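Local coordinates for XisI protein-like (Anabaena variabilis, PDB 2NLV) that is of unknown function but, being XisI-like, may take part in site-specific DNA recombination such as that of cyanobacterial nitrogen-fixation genes, at residues K68-A81 against L84-L98. Sequence-based numbering, arbitrary orientation.
Sequences KIWLQQNLTDRNPA and LVMMGVPREDIVLGL
Strands 68-74 and 94-96 run parallel, their axes 4.6 Å apart at closest and inclined at 25°, and Ile69 straddles Ile94, its N donating to Asp93 O at 2.8 Å and its O accepting from Val95 N. Leu71 N then binds Val95 O, and Leu98 N bends back to Leu71 O (3.1 Å) past the turn centred on Leu96.

Trp70 and Val95 lie side by side on one face of the sheet. Trp70 carries CG anti to its carbonyl carbon (chi1 -74°), which lays the indole beside Val95; Val95 CG1 lies 3.6 Å from the centroid of the Trp70 six-membered ring, almost on the normal, a CH-pi contact that suits a compact, branched valine. Lys65 adds a cation-pi contact to this indole. Beyond it, Gly97 lets the chain pass close to Gln72, whose OE1 lies 3.4 Å from Gly97 CA; the amide's NE2 is held by Asp63.

Ile69, Leu71, Ile94 and Leu96 occupy the face turned to helix 80-86. Ile69 CG2 meets Leu84 CD1 tip to tip at 4.0 Å, and Ile69 CD1 rests against both methyls of Val89. The small Ala81 lets the helix settle near the strands, its CB 4.2 Å from Ile94 CG2. Leu71 CD2 touches the CD2 methyls of Leu96 and Leu98. Asn79 caps the helix start through Glu82 N, and Gly88, with positive phi, closes it in a Schellman motif.

Strand, helix and parallel neighbouring strand form a beta-alpha-beta unit within the mixed sheet of this XisI-like fold, strand 68-74 lying between strands 53-65 and 94-96.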
loop_
_atom_site.group_PDB
_atom_site.type_symbol
_atom_site.label_atom_id
_atom_site.label_comp_id
_atom_site.label_asym_id
_atom_site.label_seq_id
_atom_site.Cartn_x
_atom_site.Cartn_y
_atom_site.Cartn_z
ATOM N N LYS A 68 -5.979 -8.715 15.107
ATOM C CA LYS A 68 -6.695 -9.514 14.104
ATOM C C LYS A 68 -6.214 -9.200 12.695
ATOM O O LYS A 68 -5.939 -8.031 12.363
ATOM C CB LYS A 68 -8.203 -9.263 14.182
ATOM C CG LYS A 68 -8.794 -9.714 15.530
ATOM C CD LYS A 68 -10.317 -9.719 15.539
ATOM C CE LYS A 68 -10.778 -10.148 16.889
ATOM N NZ LYS A 68 -12.233 -10.085 17.003
ATOM N N ILE A 69 -6.116 -10.257 11.880
ATOM C CA ILE A 69 -5.686 -10.086 10.503
ATOM C C ILE A 69 -6.863 -9.712 9.612
ATOM O O ILE A 69 -7.860 -10.452 9.553
ATOM C CB ILE A 69 -5.037 -11.331 9.939
ATOM C CG1 ILE A 69 -3.848 -11.791 10.787
ATOM C CG2 ILE A 69 -4.629 -11.099 8.465
ATOM C CD1 ILE A 69 -3.302 -13.163 10.393
ATOM N N TRP A 70 -6.827 -8.524 9.042
ATOM C CA TRP A 70 -7.868 -8.065 8.101
ATOM C C TRP A 70 -7.436 -8.292 6.677
ATOM O O TRP A 70 -6.408 -7.764 6.251
ATOM C CB TRP A 70 -8.142 -6.585 8.311
ATOM C CG TRP A 70 -8.919 -6.235 9.522
ATOM C CD1 TRP A 70 -8.628 -6.572 10.827
ATOM C CD2 TRP A 70 -10.100 -5.483 9.548
ATOM N NE1 TRP A 70 -9.615 -6.076 11.664
ATOM C CE2 TRP A 70 -10.516 -5.389 10.902
ATOM C CE3 TRP A 70 -10.868 -4.837 8.564
ATOM C CZ2 TRP A 70 -11.643 -4.676 11.280
ATOM C CZ3 TRP A 70 -11.976 -4.120 8.972
ATOM C CH2 TRP A 70 -12.358 -4.072 10.302
ATOM N N LEU A 71 -8.192 -9.078 5.948
ATOM C CA LEU A 71 -8.027 -9.221 4.469
ATOM C C LEU A 71 -8.764 -8.084 3.797
ATOM O O LEU A 71 -10.003 -8.000 3.875
ATOM C CB LEU A 71 -8.506 -10.561 3.990
ATOM C CG LEU A 71 -8.399 -10.792 2.472
ATOM C CD1 LEU A 71 -6.937 -10.713 1.938
ATOM C CD2 LEU A 71 -9.040 -12.107 2.039
ATOM N N GLN A 72 -8.042 -7.174 3.160
ATOM C CA GLN A 72 -8.626 -5.980 2.590
ATOM C C GLN A 72 -8.778 -5.984 1.103
ATOM O O GLN A 72 -9.568 -5.235 0.568
ATOM C CB GLN A 72 -7.817 -4.726 2.973
ATOM C CG GLN A 72 -7.612 -4.537 4.503
ATOM C CD GLN A 72 -8.757 -3.879 5.213
ATOM O OE1 GLN A 72 -9.900 -3.980 4.798
ATOM N NE2 GLN A 72 -8.451 -3.224 6.347
ATOM N N GLN A 73 -8.008 -6.819 0.421
ATOM C CA GLN A 73 -8.040 -6.886 -1.040
ATOM C C GLN A 73 -7.498 -8.238 -1.432
ATOM O O GLN A 73 -6.531 -8.730 -0.843
ATOM C CB GLN A 73 -7.140 -5.786 -1.613
ATOM C CG GLN A 73 -6.850 -5.794 -3.117
ATOM C CD GLN A 73 -7.782 -4.958 -3.838
ATOM O OE1 GLN A 73 -8.957 -4.873 -3.506
ATOM N NE2 GLN A 73 -7.260 -4.307 -4.880
ATOM N N ASN A 74 -8.108 -8.896 -2.444
ATOM C CA ASN A 74 -7.625 -10.136 -3.018
ATOM C C ASN A 74 -8.091 -10.224 -4.444
ATOM O O ASN A 74 -9.255 -10.529 -4.715
ATOM C CB ASN A 74 -8.149 -11.344 -2.280
ATOM C CG ASN A 74 -7.737 -12.620 -2.951
ATOM O OD1 ASN A 74 -6.688 -12.697 -3.588
ATOM N ND2 ASN A 74 -8.546 -13.666 -2.742
ATOM N N LEU A 75 -7.172 -9.928 -5.369
ATOM C CA LEU A 75 -7.476 -10.065 -6.818
ATOM C C LEU A 75 -7.099 -11.399 -7.372
ATOM O O LEU A 75 -7.224 -11.609 -8.576
ATOM C CB LEU A 75 -6.771 -8.942 -7.594
ATOM C CG LEU A 75 -7.035 -7.524 -7.135
ATOM C CD1 LEU A 75 -6.380 -6.411 -8.035
ATOM C CD2 LEU A 75 -8.522 -7.300 -7.000
ATOM N N THR A 76 -6.613 -12.330 -6.592
ATOM C CA THR A 76 -6.273 -13.663 -7.076
ATOM C C THR A 76 -7.501 -14.574 -7.039
ATOM O O THR A 76 -8.545 -14.209 -6.534
ATOM C CB THR A 76 -5.206 -14.303 -6.201
ATOM O OG1 THR A 76 -5.809 -14.787 -4.988
ATOM C CG2 THR A 76 -4.061 -13.324 -5.875
ATOM N N ASP A 77 -7.379 -15.765 -7.587
ATOM C CA ASP A 77 -8.483 -16.713 -7.427
ATOM C C ASP A 77 -8.164 -17.708 -6.317
ATOM O O ASP A 77 -8.803 -18.770 -6.248
ATOM C CB ASP A 77 -8.896 -17.382 -8.756
ATOM C CG ASP A 77 -7.775 -18.065 -9.416
ATOM O OD1 ASP A 77 -6.719 -18.226 -8.763
ATOM O OD2 ASP A 77 -7.964 -18.462 -10.604
ATOM N N ARG A 78 -7.128 -17.408 -5.493
ATOM C CA ARG A 78 -6.782 -18.131 -4.230
ATOM C C ARG A 78 -7.702 -17.609 -3.081
ATOM O O ARG A 78 -8.405 -16.618 -3.223
ATOM C CB ARG A 78 -5.267 -18.012 -3.810
ATOM C CG ARG A 78 -4.264 -19.052 -4.435
ATOM C CD ARG A 78 -2.773 -18.747 -4.313
ATOM N NE ARG A 78 -2.230 -18.909 -2.963
ATOM C CZ ARG A 78 -0.949 -18.698 -2.602
ATOM N NH1 ARG A 78 0.013 -18.300 -3.466
ATOM N NH2 ARG A 78 -0.603 -18.904 -1.348
ATOM N N ASN A 79 -7.682 -18.342 -1.978
ATOM C CA ASN A 79 -8.411 -18.031 -0.744
ATOM C C ASN A 79 -7.426 -17.809 0.382
ATOM O O ASN A 79 -7.135 -18.742 1.142
ATOM C CB ASN A 79 -9.356 -19.200 -0.432
ATOM C CG ASN A 79 -10.377 -18.852 0.597
ATOM O OD1 ASN A 79 -10.099 -18.129 1.552
ATOM N ND2 ASN A 79 -11.579 -19.418 0.431
ATOM N N PRO A 80 -6.838 -16.582 0.467
ATOM C CA PRO A 80 -5.841 -16.318 1.510
ATOM C C PRO A 80 -6.335 -16.506 2.903
ATOM O O PRO A 80 -5.580 -16.908 3.787
ATOM C CB PRO A 80 -5.428 -14.879 1.270
ATOM C CG PRO A 80 -6.210 -14.408 0.141
ATOM C CD PRO A 80 -7.058 -15.454 -0.449
ATOM N N ALA A 81 -7.624 -16.284 3.158
ATOM C CA ALA A 81 -8.171 -16.544 4.481
ATOM C C ALA A 81 -8.047 -18.006 4.882
ATOM O O ALA A 81 -7.571 -18.298 5.980
ATOM C CB ALA A 81 -9.601 -16.063 4.603
ATOM N N LEU A 84 -4.397 -18.860 5.636
ATOM C CA LEU A 84 -4.023 -18.469 6.986
ATOM C C LEU A 84 -4.532 -19.432 8.020
ATOM O O LEU A 84 -3.851 -19.777 8.978
ATOM C CB LEU A 84 -4.475 -17.036 7.307
ATOM C CG LEU A 84 -3.767 -15.942 6.515
ATOM C CD1 LEU A 84 -4.558 -14.686 6.762
ATOM C CD2 LEU A 84 -2.295 -15.772 6.941
ATOM N N VAL A 85 -5.775 -19.897 7.850
ATOM C CA VAL A 85 -6.301 -20.919 8.754
ATOM C C VAL A 85 -5.484 -22.189 8.701
ATOM O O VAL A 85 -5.218 -22.782 9.746
ATOM C CB VAL A 85 -7.775 -21.204 8.424
ATOM C CG1 VAL A 85 -8.376 -22.299 9.261
ATOM C CG2 VAL A 85 -8.566 -19.974 8.708
HETATM N N MSE A 86 -5.092 -22.654 7.504
HETATM C CA MSE A 86 -4.248 -23.857 7.355
HETATM C C MSE A 86 -3.033 -23.741 8.266
HETATM O O MSE A 86 -2.646 -24.707 8.963
HETATM C CB MSE A 86 -3.784 -24.041 5.901
HETATM C CG MSE A 86 -2.912 -25.299 5.660
HETATM SE SE MSE A 86 -3.756 -27.009 5.988
HETATM C CE MSE A 86 -5.463 -26.522 5.742
HETATM N N MSE A 87 -2.434 -22.545 8.225
HETATM C CA MSE A 87 -1.176 -22.227 8.901
HETATM C C MSE A 87 -1.319 -21.919 10.367
HETATM O O MSE A 87 -0.331 -21.642 11.032
HETATM C CB MSE A 87 -0.522 -21.017 8.217
HETATM C CG MSE A 87 -0.141 -21.273 6.794
HETATM SE SE MSE A 87 0.963 -22.858 6.685
HETATM C CE MSE A 87 2.751 -22.071 6.652
ATOM N N GLY A 88 -2.531 -21.960 10.891
ATOM C CA GLY A 88 -2.711 -21.859 12.330
ATOM C C GLY A 88 -3.439 -20.630 12.838
ATOM O O GLY A 88 -3.482 -20.390 14.047
ATOM N N VAL A 89 -3.977 -19.786 11.957
ATOM C CA VAL A 89 -4.718 -18.618 12.384
ATOM C C VAL A 89 -6.159 -18.989 12.708
ATOM O O VAL A 89 -6.831 -19.516 11.838
ATOM C CB VAL A 89 -4.649 -17.461 11.364
ATOM C CG1 VAL A 89 -5.412 -16.220 11.887
ATOM C CG2 VAL A 89 -3.192 -17.086 11.107
ATOM N N PRO A 90 -6.631 -18.666 13.937
ATOM C CA PRO A 90 -8.075 -18.941 14.174
ATOM C C PRO A 90 -8.989 -18.195 13.202
ATOM O O PRO A 90 -8.739 -17.016 12.929
ATOM C CB PRO A 90 -8.292 -18.420 15.613
ATOM C CG PRO A 90 -6.951 -18.238 16.176
ATOM C CD PRO A 90 -5.986 -18.007 15.088
ATOM N N ARG A 91 -10.085 -18.793 12.764
ATOM C CA ARG A 91 -11.075 -18.079 11.905
ATOM C C ARG A 91 -11.545 -16.826 12.523
ATOM O O ARG A 91 -11.743 -15.780 11.894
ATOM C CB ARG A 91 -12.268 -18.984 11.729
ATOM C CG ARG A 91 -11.927 -20.056 10.805
ATOM C CD ARG A 91 -12.905 -21.203 10.790
ATOM N NE ARG A 91 -12.516 -22.103 9.723
ATOM C CZ ARG A 91 -12.606 -21.794 8.430
ATOM N NH1 ARG A 91 -13.121 -20.634 8.020
ATOM N NH2 ARG A 91 -12.184 -22.665 7.539
ATOM N N GLU A 92 -11.751 -16.897 13.801
ATOM C CA GLU A 92 -12.278 -15.722 14.484
ATOM C C GLU A 92 -11.314 -14.503 14.535
ATOM O O GLU A 92 -11.708 -13.374 14.856
ATOM C CB GLU A 92 -12.775 -16.100 15.884
ATOM C CG GLU A 92 -11.726 -16.650 16.779
ATOM C CD GLU A 92 -11.613 -18.202 16.727
ATOM O OE1 GLU A 92 -11.950 -18.974 15.716
ATOM O OE2 GLU A 92 -11.165 -18.675 17.804
ATOM N N ASP A 93 -10.031 -14.744 14.218
ATOM C CA ASP A 93 -9.030 -13.696 14.187
ATOM C C ASP A 93 -8.707 -13.207 12.777
ATOM O O ASP A 93 -7.727 -12.483 12.588
ATOM C CB ASP A 93 -7.720 -14.106 14.842
ATOM C CG ASP A 93 -7.771 -14.090 16.354
ATOM O OD1 ASP A 93 -8.809 -13.684 16.915
ATOM O OD2 ASP A 93 -6.763 -14.462 16.994
ATOM N N ILE A 94 -9.549 -13.587 11.825
ATOM C CA ILE A 94 -9.506 -13.046 10.460
ATOM C C ILE A 94 -10.757 -12.218 10.213
ATOM O O ILE A 94 -11.854 -12.672 10.537
ATOM C CB ILE A 94 -9.368 -14.192 9.458
ATOM C CG1 ILE A 94 -8.021 -14.863 9.669
ATOM C CG2 ILE A 94 -9.393 -13.630 8.037
ATOM C CD1 ILE A 94 -7.944 -16.261 9.028
ATOM N N VAL A 95 -10.603 -11.010 9.728
ATOM C CA VAL A 95 -11.728 -10.158 9.383
ATOM C C VAL A 95 -11.734 -9.945 7.904
ATOM O O VAL A 95 -10.697 -9.491 7.340
ATOM C CB VAL A 95 -11.711 -8.828 10.164
ATOM C CG1 VAL A 95 -12.938 -7.922 9.787
ATOM C CG2 VAL A 95 -11.666 -9.063 11.703
ATOM N N LEU A 96 -12.853 -10.206 7.230
ATOM C CA LEU A 96 -12.962 -9.953 5.811
ATOM C C LEU A 96 -13.308 -8.505 5.544
ATOM O O LEU A 96 -14.465 -8.140 5.366
ATOM C CB LEU A 96 -13.960 -10.914 5.193
ATOM C CG LEU A 96 -13.612 -12.396 5.302
ATOM C CD1 LEU A 96 -14.683 -13.207 4.525
ATOM C CD2 LEU A 96 -12.230 -12.690 4.735
ATOM N N GLY A 97 -12.305 -7.649 5.592
ATOM C CA GLY A 97 -12.463 -6.218 5.340
ATOM C C GLY A 97 -12.987 -5.949 3.947
ATOM O O GLY A 97 -13.729 -4.985 3.737
ATOM N N LEU A 98 -12.724 -6.849 3.001
ATOM C CA LEU A 98 -13.228 -6.756 1.659
ATOM C C LEU A 98 -14.704 -7.175 1.503
ATOM O O LEU A 98 -15.222 -7.108 0.375
ATOM C CB LEU A 98 -12.290 -7.489 0.682
ATOM C CG LEU A 98 -12.300 -9.001 0.677
ATOM C CD1 LEU A 98 -11.121 -9.443 -0.246
ATOM C CD2 LEU A 98 -12.321 -9.780 2.009
#